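Local coordinates for protein D-3-phosphoglycerate dehydrogenase (Sulfolobus tokodaii, PDB 2EKL) that probably oxidises D-3-phosphoglycerate with NAD as the hydride acceptor, a step of serine biosynthesis, as a D-isomer specific 2-hydroxyacid dehydrogenase, at residues I19-L22 with R23-I27; E266-E269 with L270-K274. All blocks are in the same frame, centred on the assembly; numbering follows the deposited sequence.

Contact 1. Residues I19-L22 with R23-I27; sequences IKTL and REKGI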
loop_
_atom_site.group_PDB
_atom_site.type_symbol
_atom_site.label_atom_id
_atom_site.label_comp_id
_atom_site.label_asym_id
_atom_site.label_seq_id
_atom_site.Cartn_x
_atom_site.Cartn_y
_atom_site.Cartn_z
ATOM N N ILE A 19 -12.857 26.861 17.810
ATOM C CA ILE A 19 -12.907 27.792 18.927
ATOM C C ILE A 19 -12.814 29.232 18.423
ATOM O O ILE A 19 -13.568 30.103 18.856
ATOM C CB ILE A 19 -11.752 27.537 19.915
ATOM C CG1 ILE A 19 -11.829 26.103 20.442
ATOM C CG2 ILE A 19 -11.830 28.522 21.072
ATOM C CD1 ILE A 19 -10.693 25.734 21.383
ATOM N N LYS A 20 -11.881 29.470 17.509
ATOM C CA LYS A 20 -11.683 30.800 16.937
ATOM C C LYS A 20 -12.949 31.285 16.239
ATOM O O LYS A 20 -13.350 32.439 16.389
ATOM C CB LYS A 20 -10.518 30.770 15.943
ATOM C CG LYS A 20 -10.384 32.016 15.074
ATOM C CD LYS A 20 -9.110 31.966 14.238
ATOM C CE LYS A 20 -9.090 33.062 13.179
ATOM N NZ LYS A 20 -9.216 34.421 13.775
ATOM N N THR A 21 -13.580 30.393 15.484
ATOM C CA THR A 21 -14.795 30.732 14.755
ATOM C C THR A 21 -15.923 31.148 15.696
ATOM O O THR A 21 -16.624 32.128 15.440
ATOM C CB THR A 21 -15.247 29.542 13.875
ATOM O OG1 THR A 21 -14.229 29.263 12.906
ATOM C CG2 THR A 21 -16.546 29.867 13.151
ATOM N N LEU A 22 -16.088 30.411 16.789
ATOM C CA LEU A 22 -17.125 30.722 17.763
ATOM C C LEU A 22 -16.824 32.039 18.471
ATOM O O LEU A 22 -17.706 32.880 18.638
ATOM C CB LEU A 22 -17.240 29.597 18.795
ATOM C CG LEU A 22 -17.779 28.262 18.272
ATOM C CD1 LEU A 22 -17.771 27.234 19.390
ATOM C CD2 LEU A 22 -19.193 28.459 17.729
ATOM N N ARG A 23 -15.575 32.219 18.885
ATOM C CA ARG A 23 -15.191 33.441 19.573
ATOM C C ARG A 23 -15.362 34.674 18.690
ATOM O O ARG A 23 -15.833 35.710 19.159
ATOM C CB ARG A 23 -13.751 33.325 20.086
ATOM C CG ARG A 23 -13.664 32.483 21.351
ATOM C CD ARG A 23 -12.244 32.202 21.805
ATOM N NE ARG A 23 -12.260 31.547 23.110
ATOM C CZ ARG A 23 -11.228 30.909 23.653
ATOM N NH1 ARG A 23 -10.075 30.830 23.005
ATOM N NH2 ARG A 23 -11.356 30.346 24.847
ATOM N N GLU A 24 -15.001 34.558 17.415
ATOM C CA GLU A 24 -15.134 35.679 16.487
ATOM C C GLU A 24 -16.579 36.143 16.379
ATOM O O GLU A 24 -16.843 37.315 16.107
ATOM C CB GLU A 24 -14.660 35.292 15.085
ATOM C CG GLU A 24 -13.213 34.882 14.982
ATOM C CD GLU A 24 -12.821 34.573 13.556
ATOM O OE1 GLU A 24 -13.607 33.894 12.858
ATOM O OE2 GLU A 24 -11.731 35.000 13.134
ATOM N N LYS A 25 -17.513 35.219 16.579
ATOM C CA LYS A 25 -18.927 35.548 16.471
ATOM C C LYS A 25 -19.583 35.977 17.780
ATOM O O LYS A 25 -20.806 36.059 17.874
ATOM C CB LYS A 25 -19.678 34.371 15.846
ATOM C CG LYS A 25 -19.216 34.077 14.424
ATOM C CD LYS A 25 -20.051 33.005 13.754
ATOM C CE LYS A 25 -19.535 32.716 12.354
ATOM N NZ LYS A 25 -19.597 33.914 11.472
ATOM N N GLY A 26 -18.762 36.258 18.786
ATOM C CA GLY A 26 -19.291 36.713 20.059
ATOM C C GLY A 26 -19.855 35.651 20.983
ATOM O O GLY A 26 -20.402 35.983 22.034
ATOM N N ILE A 27 -19.735 34.384 20.605
ATOM C CA ILE A 27 -20.264 33.322 21.449
ATOM C C ILE A 27 -19.322 33.149 22.655
ATOM O O ILE A 27 -18.103 33.201 22.539
ATOM C CB ILE A 27 -20.301 31.997 20.677
ATOM C CG1 ILE A 27 -21.308 31.984 19.512
ATOM C CG2 ILE A 27 -20.628 30.844 21.615
ATOM C CD1 ILE A 27 -22.629 32.687 19.843
HETATM O O HOH W 1 -12.654 31.589 11.823
#

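Contact 2. Residues E266-E269 with L270-K274; sequences EEWE and LELLK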
loop_
_atom_site.group_PDB
_atom_site.type_symbol
_atom_site.label_atom_id
_atom_site.label_comp_id
_atom_site.label_asym_id
_atom_site.label_seq_id
_atom_site.Cartn_x
_atom_site.Cartn_y
_atom_site.Cartn_z
ATOM N N GLU A 266 -6.864 -9.637 26.058
ATOM C CA GLU A 266 -7.214 -11.050 26.169
ATOM C C GLU A 266 -6.155 -11.958 25.543
ATOM O O GLU A 266 -5.485 -11.574 24.582
ATOM C CB GLU A 266 -8.575 -11.297 25.512
ATOM C CG GLU A 266 -9.672 -10.370 26.022
ATOM C CD GLU A 266 -11.053 -10.757 25.521
ATOM O OE1 GLU A 266 -11.458 -11.916 25.742
ATOM O OE2 GLU A 266 -11.738 -9.902 24.914
ATOM N N GLU A 267 -6.014 -13.163 26.093
ATOM C CA GLU A 267 -5.027 -14.127 25.611
ATOM C C GLU A 267 -5.101 -14.415 24.115
ATOM O O GLU A 267 -4.073 -14.456 23.437
ATOM C CB GLU A 267 -5.153 -15.452 26.373
ATOM C CG GLU A 267 -4.071 -16.466 26.011
ATOM C CD GLU A 267 -4.251 -17.807 26.703
ATOM O OE1 GLU A 267 -4.399 -17.825 27.944
ATOM O OE2 GLU A 267 -4.237 -18.845 26.005
ATOM N N TRP A 268 -6.307 -14.630 23.601
ATOM C CA TRP A 268 -6.461 -14.933 22.185
ATOM C C TRP A 268 -6.112 -13.726 21.316
ATOM O O TRP A 268 -5.589 -13.884 20.210
ATOM C CB TRP A 268 -7.888 -15.404 21.887
ATOM C CG TRP A 268 -8.918 -14.388 22.204
ATOM C CD1 TRP A 268 -9.511 -14.171 23.412
ATOM C CD2 TRP A 268 -9.447 -13.403 21.311
ATOM N NE1 TRP A 268 -10.378 -13.111 23.327
ATOM C CE2 TRP A 268 -10.359 -12.619 22.048
ATOM C CE3 TRP A 268 -9.237 -13.104 19.957
ATOM C CZ2 TRP A 268 -11.063 -11.553 21.480
ATOM C CZ3 TRP A 268 -9.937 -12.042 19.391
ATOM C CH2 TRP A 268 -10.840 -11.280 20.153
ATOM N N GLU A 269 -6.401 -12.527 21.820
ATOM C CA GLU A 269 -6.102 -11.286 21.103
ATOM C C GLU A 269 -4.596 -11.117 20.995
ATOM O O GLU A 269 -4.069 -10.703 19.965
ATOM C CB GLU A 269 -6.662 -10.077 21.848
ATOM C CG GLU A 269 -8.097 -9.743 21.551
ATOM C CD GLU A 269 -8.458 -8.368 22.061
ATOM O OE1 GLU A 269 -8.524 -8.191 23.294
ATOM O OE2 GLU A 269 -8.655 -7.460 21.226
ATOM N N LEU A 270 -3.910 -11.409 22.093
ATOM C CA LEU A 270 -2.463 -11.309 22.128
ATOM C C LEU A 270 -1.840 -12.306 21.154
ATOM O O LEU A 270 -0.858 -11.994 20.486
ATOM C CB LEU A 270 -1.967 -11.576 23.551
ATOM C CG LEU A 270 -2.429 -10.519 24.555
ATOM C CD1 LEU A 270 -2.122 -10.964 25.981
ATOM C CD2 LEU A 270 -1.740 -9.201 24.232
ATOM N N GLU A 271 -2.415 -13.503 21.068
ATOM C CA GLU A 271 -1.884 -14.520 20.168
ATOM C C GLU A 271 -2.007 -14.057 18.717
ATOM O O GLU A 271 -1.106 -14.280 17.906
ATOM C CB GLU A 271 -2.616 -15.854 20.356
ATOM C CG GLU A 271 -1.779 -17.047 19.921
ATOM C CD GLU A 271 -2.458 -18.378 20.166
ATOM O OE1 GLU A 271 -3.101 -18.540 21.227
ATOM O OE2 GLU A 271 -2.333 -19.271 19.302
ATOM N N LEU A 272 -3.126 -13.415 18.398
ATOM C CA LEU A 272 -3.349 -12.900 17.049
ATOM C C LEU A 272 -2.332 -11.812 16.737
ATOM O O LEU A 272 -1.657 -11.854 15.713
ATOM C CB LEU A 272 -4.757 -12.311 16.920
ATOM C CG LEU A 272 -5.921 -13.256 16.616
ATOM C CD1 LEU A 272 -7.232 -12.496 16.733
ATOM C CD2 LEU A 272 -5.758 -13.839 15.219
ATOM N N LEU A 273 -2.219 -10.839 17.633
ATOM C CA LEU A 273 -1.292 -9.733 17.430
ATOM C C LEU A 273 0.138 -10.173 17.123
ATOM O O LEU A 273 0.786 -9.608 16.243
ATOM C CB LEU A 273 -1.290 -8.807 18.652
ATOM C CG LEU A 273 -0.336 -7.609 18.578
ATOM C CD1 LEU A 273 -0.723 -6.718 17.404
ATOM C CD2 LEU A 273 -0.383 -6.829 19.878
ATOM N N LYS A 274 0.625 -11.191 17.831
ATOM C CA LYS A 274 1.995 -11.657 17.632
ATOM C C LYS A 274 2.213 -12.598 16.448
ATOM O O LYS A 274 3.357 -12.905 16.106
ATOM C CB LYS A 274 2.509 -12.338 18.907
ATOM C CG LYS A 274 1.896 -13.701 19.182
ATOM C CD LYS A 274 2.492 -14.323 20.438
ATOM C CE LYS A 274 1.841 -15.659 20.769
ATOM N NZ LYS A 274 2.130 -16.713 19.760
#

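Contact 1. Residues I19-L22 with R23-I27
K20 leaves the helix with CG anti to its backbone N (chi1 168°) and runs extended until chi4, where the chain bends and turns NZ toward the carboxylate of E24, one turn further on. E24 starts with the opposite choice, CG anti to its carbonyl carbon and beside the backbone N, which carries the carboxylate back along the helix to meet the lysine. The two close a salt bridge of 2.7 Å from K20 NZ to E24 OE2, with the ammonium lying above the carboxylate plane, and K20 CE also rests on OE2. The other carboxylate oxygen, E24 OE1, accepts a hydrogen bond from a water 2.7 Å away; the same water donates to T21 OG1, whose hydroxyl is also hydrogen-bonded to I17 O. On another side of the helix, I19 CG2 sits over one face of the R23 guanidinium, toward its rim, 3.5 Å from R23 NH1; the arginine, extended from CG to NE, runs alongside the isoleucine toward strand 28-31.

The helix ends in a Schellman motif. I27 N reaches back to L22 O (3.2 Å), inside it G26 N bonds R23 O, and G26 is the C-prime residue with positive phi (79°), a backbone conformation that favours glycine. K25 N makes only weak bonds to T21 O and L22 O. The reversal brings I27 CB to 4.3 Å from L22 CB, and both side chains reach M307 of helix 289-309. Chemically, the turn is divided: the acid at E24 is gripped by an ammonium on one oxygen and a water on the other, which would be expected to favour its ionised form, while L22 and I27 make a buried apolar contact where the chain leaves helix 16-24 for strand 28-31.

Contact 2. Residues E266-E269 with L270-K274
The indole of W268 meets L272 at its edge, near the ring plane, where L272 CD1 lies 3.8 Å from both CZ3 and CE3. One face of the ring carries the methylene CG of E269, 3.3 Å above the plane and displaced toward the rim. At another part of the edge, E266 OE1 accepts a bond of 2.9 Å from W268 NE1. That bond is nearly straight (162°) and stays close to the ring plane, yet the carboxylate is turned so that the indole N-H comes at it from above its own plane. These groups form the first turns of helix 267-274, the helical connection of a beta-alpha-beta unit in the Rossmann-type NAD-binding domain, with E266 in the N-cap position.

W268 adopts the crowded position, its CG between the backbone N and the carbonyl carbon (chi1 61°); this lays the indole back toward the helix start, where NE1 finds E266. The ring is therefore pinned by its N-H at one end and by L272 at the other, and W260 adds an edge-to-face contact. E269 is buried, and its OE1 is satisfied by N261 ND2. E271 OE2 forms a salt bridge with K247 NZ, at the end of helix 239-247, the same helix whose L243 and I246 pack on L272. L273 lies at the dimer interface, packing on A127 of the second subunit, while its carbonyl oxygen accepts a bond from K128 NZ of that chain.

Backbone bonds of regular helical spacing run through the segment. In the first, L270 N bonds E266 O at 3.0 Å; L270 CG also rests on that oxygen, 3.2 Å from E266 O.

In the fold
From the N terminus, strand 7-10 leads into helix 16-24, whose C-terminal end is contact 1; it closes the turn into strand 28-31 at the outer edge of the five-stranded parallel sheet. Helix 289-309, late in the chain, packs against this same end. Much further along, strand 251-256 is followed by contact 2, the helix that returns the chain to edge strand 278-280 of the seven-stranded sheet. Both are local closures that follow in series, neither nested nor crossed. Their centres are about 47 Å apart on opposite sides of the chain's centre, one in each sheet's layer of helices. L273 of contact 2 touches the second subunit, whereas no other chain of the assembly touches contact 1.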